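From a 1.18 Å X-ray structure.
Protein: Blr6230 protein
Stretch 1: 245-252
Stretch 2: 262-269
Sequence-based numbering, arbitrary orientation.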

ATOM      1  N   VAL A 245      -5.406  -3.933  -7.374  1.00 11.14           N
ATOM      2  CA  VAL A 245      -4.033  -4.369  -7.714  1.00 10.48           C
ATOM      3  C   VAL A 245      -3.990  -5.881  -7.982  1.00 10.84           C
ATOM      4  O   VAL A 245      -3.211  -6.344  -8.808  1.00 13.31           O
ATOM      5  CB  VAL A 245      -3.031  -3.994  -6.587  1.00 10.77           C
ATOM      6  CG1 VAL A 245      -1.688  -4.716  -6.693  1.00 12.29           C
ATOM      7  CG2 VAL A 245      -2.818  -2.487  -6.512  1.00 12.26           C
ATOM      8  N   TYR A 246      -4.806  -6.648  -7.256  1.00  9.10           N
ATOM      9  CA  TYR A 246      -4.719  -8.095  -7.268  1.00  8.60           C
ATOM     10  C   TYR A 246      -6.076  -8.775  -7.379  1.00  8.87           C
ATOM     11  O   TYR A 246      -6.177  -9.960  -7.111  1.00  9.70           O
ATOM     12  CB  TYR A 246      -3.899  -8.601  -6.069  1.00  8.77           C
ATOM     13  CG  TYR A 246      -4.449  -8.244  -4.717  1.00  7.98           C
ATOM     14  CD1 TYR A 246      -4.263  -6.971  -4.178  1.00  8.12           C
ATOM     15  CD2 TYR A 246      -5.159  -9.169  -3.956  1.00  8.68           C
ATOM     16  CE1 TYR A 246      -4.762  -6.637  -2.933  1.00  7.93           C
ATOM     17  CE2 TYR A 246      -5.634  -8.841  -2.687  1.00  8.19           C
ATOM     18  CZ  TYR A 246      -5.459  -7.568  -2.178  1.00  7.67           C
ATOM     19  OH  TYR A 246      -5.940  -7.264  -0.921  1.00  8.60           O
ATOM     20  N   GLY A 247      -7.111  -8.063  -7.804  1.00  9.19           N
ATOM     21  CA  GLY A 247      -8.410  -8.675  -7.999  1.00 10.68           C
ATOM     22  C   GLY A 247      -8.916  -9.348  -6.736  1.00  9.53           C
ATOM     23  O   GLY A 247      -9.371 -10.478  -6.767  1.00 10.41           O
ATOM     24  N   MET A 248      -8.866  -8.608  -5.627  1.00  8.95           N
ATOM     25  CA  MET A 248      -9.178  -9.173  -4.318  1.00  8.20           C
ATOM     26  C   MET A 248     -10.567  -9.807  -4.225  1.00  8.62           C
ATOM     27  O   MET A 248     -10.697 -10.925  -3.733  1.00  9.35           O
ATOM     28  CB  MET A 248      -9.037  -8.088  -3.242  1.00  7.95           C
ATOM     29  CG  MET A 248      -9.263  -8.573  -1.811  1.00  8.07           C
ATOM     30  SD  MET A 248     -10.984  -8.567  -1.264  1.00  8.90           S
ATOM     31  CE  MET A 248     -11.281  -6.802  -1.133  1.00  8.37           C
ATOM     32  N   GLN A 249     -11.589  -9.096  -4.696  1.00  9.41           N
ATOM     33  CA  GLN A 249     -12.955  -9.518  -4.441  1.00 11.11           C
ATOM     34  C   GLN A 249     -13.231 -10.839  -5.164  1.00 11.47           C
ATOM     35  O   GLN A 249     -13.910 -11.736  -4.649  1.00 13.03           O
ATOM     36  CB  GLN A 249     -13.922  -8.385  -4.855  1.00 13.58           C
ATOM     37  CG  GLN A 249     -13.813  -7.098  -4.028  1.00 13.73           C
ATOM     38  CD  GLN A 249     -12.814  -6.026  -4.541  1.00 14.74           C
ATOM     39  OE1 GLN A 249     -11.750  -6.336  -5.177  1.00 13.92           O
ATOM     40  NE2 GLN A 249     -13.115  -4.744  -4.210  1.00 15.90           N
ATOM     41  N   ALA A 250     -12.743 -10.952  -6.385  1.00 12.39           N
ATOM     42  CA  ALA A 250     -12.919 -12.182  -7.167  1.00 14.40           C
ATOM     43  C   ALA A 250     -12.235 -13.375  -6.515  1.00 12.75           C
ATOM     44  O   ALA A 250     -12.755 -14.493  -6.543  1.00 15.30           O
ATOM     45  CB  ALA A 250     -12.430 -11.981  -8.592  1.00 16.70           C
ATOM     46  N   LYS A 251     -11.062 -13.152  -5.944  1.00 11.14           N
ATOM     47  CA  LYS A 251     -10.358 -14.213  -5.221  1.00 11.21           C
ATOM     48  C   LYS A 251     -11.068 -14.609  -3.928  1.00 11.44           C
ATOM     49  O   LYS A 251     -11.210 -15.793  -3.634  1.00 12.58           O
ATOM     50  CB  LYS A 251      -8.930 -13.805  -4.935  1.00 10.67           C
ATOM     51  CG  LYS A 251      -8.026 -13.841  -6.151  1.00  9.92           C
ATOM     52  CD  LYS A 251      -6.748 -13.054  -5.931  1.00  9.25           C
ATOM     53  CE  LYS A 251      -5.710 -13.248  -7.015  1.00  9.82           C
ATOM     54  NZ  LYS A 251      -4.628 -12.239  -6.829  1.00  9.60           N
ATOM     55  N   ARG A 252     -11.548 -13.622  -3.178  1.00 11.45           N
ATOM     56  CA  ARG A 252     -12.269 -13.918  -1.933  1.00 12.40           C
ATOM     57  C   ARG A 252     -13.465 -14.842  -2.205  1.00 13.78           C
ATOM     58  O   ARG A 252     -13.727 -15.773  -1.448  1.00 13.75           O
ATOM     59  CB  ARG A 252     -12.683 -12.606  -1.220  1.00 12.65           C
ATOM     60  CG  ARG A 252     -13.571 -12.815   0.013  1.00 12.75           C
ATOM     61  CD  ARG A 252     -12.925 -13.682   1.065  1.00 14.02           C
ATOM     62  NE  ARG A 252     -13.749 -13.715   2.265  1.00 14.16           N
ATOM     63  CZ  ARG A 252     -13.803 -14.716   3.128  1.00 14.59           C
ATOM     64  NH1 ARG A 252     -14.638 -14.607   4.159  1.00 17.26           N
ATOM     65  NH2 ARG A 252     -13.100 -15.831   2.947  1.00 18.38           N
ATOM     66  N   PRO A 262      -6.851 -18.996  -3.397  1.00 10.40           N
ATOM     67  CA  PRO A 262      -6.853 -18.305  -4.700  1.00 10.84           C
ATOM     68  C   PRO A 262      -5.918 -17.089  -4.767  1.00  9.08           C
ATOM     69  O   PRO A 262      -5.702 -16.525  -5.850  1.00 10.32           O
ATOM     70  CB  PRO A 262      -8.313 -17.890  -4.872  1.00 11.76           C
ATOM     71  CG  PRO A 262      -8.815 -17.745  -3.481  1.00 14.86           C
ATOM     72  CD  PRO A 262      -8.134 -18.820  -2.687  1.00 12.23           C
ATOM     73  N   PHE A 263      -5.391 -16.664  -3.607  1.00  8.79           N
ATOM     74  CA  PHE A 263      -4.426 -15.560  -3.597  1.00  8.49           C
ATOM     75  C   PHE A 263      -3.026 -15.969  -4.034  1.00  8.64           C
ATOM     76  O   PHE A 263      -2.179 -15.120  -4.301  1.00  8.94           O
ATOM     77  CB  PHE A 263      -4.429 -14.861  -2.225  1.00  8.52           C
ATOM     78  CG  PHE A 263      -5.744 -14.176  -1.926  1.00  8.47           C
ATOM     79  CD1 PHE A 263      -5.961 -12.872  -2.362  1.00  8.12           C
ATOM     80  CD2 PHE A 263      -6.768 -14.815  -1.250  1.00  9.44           C
ATOM     81  CE1 PHE A 263      -7.174 -12.261  -2.168  1.00  8.63           C
ATOM     82  CE2 PHE A 263      -7.993 -14.186  -1.029  1.00  9.79           C
ATOM     83  CZ  PHE A 263      -8.202 -12.910  -1.502  1.00  9.85           C
ATOM     84  N   ILE A 264      -2.787 -17.286  -4.153  1.00  8.65           N
ATOM     85  CA  ILE A 264      -1.523 -17.784  -4.684  1.00  9.32           C
ATOM     86  C   ILE A 264      -1.608 -17.800  -6.217  1.00  9.37           C
ATOM     87  O   ILE A 264      -2.308 -18.636  -6.804  1.00 11.81           O
ATOM     88  CB  ILE A 264      -1.217 -19.200  -4.153  1.00 10.19           C
ATOM     89  CG1 ILE A 264      -1.098 -19.207  -2.614  1.00 10.86           C
ATOM     90  CG2 ILE A 264       0.046 -19.754  -4.816  1.00 10.58           C
ATOM     91  CD1 ILE A 264      -1.058 -20.590  -1.985  1.00 11.34           C
ATOM     92  N   LYS A 265      -0.871 -16.887  -6.852  1.00  9.73           N
ATOM     93  CA  LYS A 265      -0.842 -16.720  -8.313  1.00 10.50           C
ATOM     94  C   LYS A 265       0.557 -16.180  -8.652  1.00 10.52           C
ATOM     95  O   LYS A 265       0.755 -14.975  -8.751  1.00 10.89           O
ATOM     96  CB  LYS A 265      -1.990 -15.832  -8.790  1.00 13.20           C
ATOM     97  CG  LYS A 265      -2.261 -15.778 -10.280  1.00 16.78           C
ATOM     98  CD  LYS A 265      -3.569 -15.021 -10.510  1.00 22.35           C
ATOM     99  CE  LYS A 265      -3.880 -14.793 -11.978  1.00 27.41           C
ATOM    100  N   PRO A 266       1.558 -17.074  -8.777  1.00 11.26           N
ATOM    101  CA  PRO A 266       2.961 -16.600  -8.858  1.00 12.34           C
ATOM    102  C   PRO A 266       3.381 -15.800 -10.088  1.00 12.77           C
ATOM    103  O   PRO A 266       4.408 -15.121 -10.046  1.00 15.58           O
ATOM    104  CB  PRO A 266       3.789 -17.890  -8.706  1.00 12.94           C
ATOM    105  CG  PRO A 266       2.868 -18.851  -8.012  1.00 13.39           C
ATOM    106  CD  PRO A 266       1.499 -18.528  -8.558  1.00 12.16           C
ATOM    107  N   GLY A 267       2.594 -15.855 -11.155  1.00 13.51           N
ATOM    108  CA  GLY A 267       2.882 -15.042 -12.354  1.00 13.71           C
ATOM    109  C   GLY A 267       2.199 -13.677 -12.363  1.00 13.54           C
ATOM    110  O   GLY A 267       2.350 -12.894 -13.309  1.00 13.76           O
ATOM    111  N   GLU A 268       1.445 -13.365 -11.314  1.00 11.73           N
ATOM    112  CA  GLU A 268       0.582 -12.195 -11.375  1.00 11.69           C
ATOM    113  C   GLU A 268       1.323 -10.878 -11.334  1.00 11.84           C
ATOM    114  O   GLU A 268       0.905  -9.929 -12.000  1.00 12.32           O
ATOM    115  CB  GLU A 268      -0.425 -12.234 -10.234  1.00 11.43           C
ATOM    116  CG  GLU A 268      -1.514 -11.191 -10.397  1.00 11.81           C
ATOM    117  CD  GLU A 268      -2.605 -11.292  -9.362  1.00 12.29           C
ATOM    118  OE1 GLU A 268      -2.550 -12.225  -8.525  1.00 12.08           O
ATOM    119  OE2 GLU A 268      -3.546 -10.451  -9.394  1.00 13.11           O
ATOM    120  N   LEU A 269       2.414 -10.794 -10.585  1.00 11.46           N
ATOM    121  CA  LEU A 269       3.138  -9.548 -10.513  1.00 12.27           C
ATOM    122  C   LEU A 269       3.769  -9.210 -11.882  1.00 12.11           C
ATOM    123  O   LEU A 269       3.760  -8.052 -12.283  1.00 12.94           O
ATOM    124  CB  LEU A 269       4.156  -9.581  -9.381  1.00 14.04           C
ATOM    125  CG  LEU A 269       5.037  -8.349  -9.207  1.00 16.46           C
ATOM    126  CD1 LEU A 269       4.212  -7.081  -9.087  1.00 17.94           C
ATOM    127  CD2 LEU A 269       5.949  -8.543  -8.002  1.00 18.14           C
TER
HETATM  128  O   HOH W   1      -3.309  -8.189 -10.865  1.00 16.07           O
HETATM  129  O   HOH W   2      -3.119 -12.430  -4.512  1.00  9.60           O

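Pro262 opens the second stretch with its CA-to-CB bond pointing toward the first stretch. Its ring packs against the helix backbone, Pro262 CG lying 3.1 Å from Lys251 O, and Pro262 CB sits 4.1 Å from Lys251 CB. A compact, rigid apolar ring suits so close an approach.

Phe263 supplies the broad apolar surface of the contact. Its CA-to-CB bond runs sideways; chi1 is m, and the end of the side chain comes nearer to the first stretch. Lys251 CB lies over one face of the Phe263 ring, 3.8 Å from its centroid and 20° off the normal, a CH-pi contact. The ring edge meets another edge where Phe263 CE1 is 3.8 Å from Tyr246 CE2, and Phe263 CE1 also lies 4.3 Å from Met248 CG. A flat aromatic ring can offer both surfaces at once, and Phe263 is buried. Its backbone lies near a water: water 2 accepts from Lys251 NZ (2.8 Å) and its O lies 2.9 Å from Phe263 O.

The CA-to-CB bond of Ile264 leads away, and Lys265 adds only a peripheral touch. Lys265 also starts the type I turn through Pro266 and Gly267 to Glu268, closed by a hydrogen bond from Glu268 N to Lys265 O (3.1 Å).

The CA-to-CB bond of Glu268 points toward the first stretch, and chi1 and chi2 are both t, extending its carboxylate to Lys251. Lys251 NZ donates to Glu268 OE1 at 2.7 Å in a salt bridge, and to Tyr246 O at 2.8 Å. The lysine suits this place because its long chain, t from chi2 to chi4, carries the charge past the phenylalanine to these acceptors. Glutamate suits its own because its carboxylate has two oxygens: OE1 takes the lysine, while water 1 donates to Glu268 OE2 (2.7 Å) and Val245 O (2.8 Å).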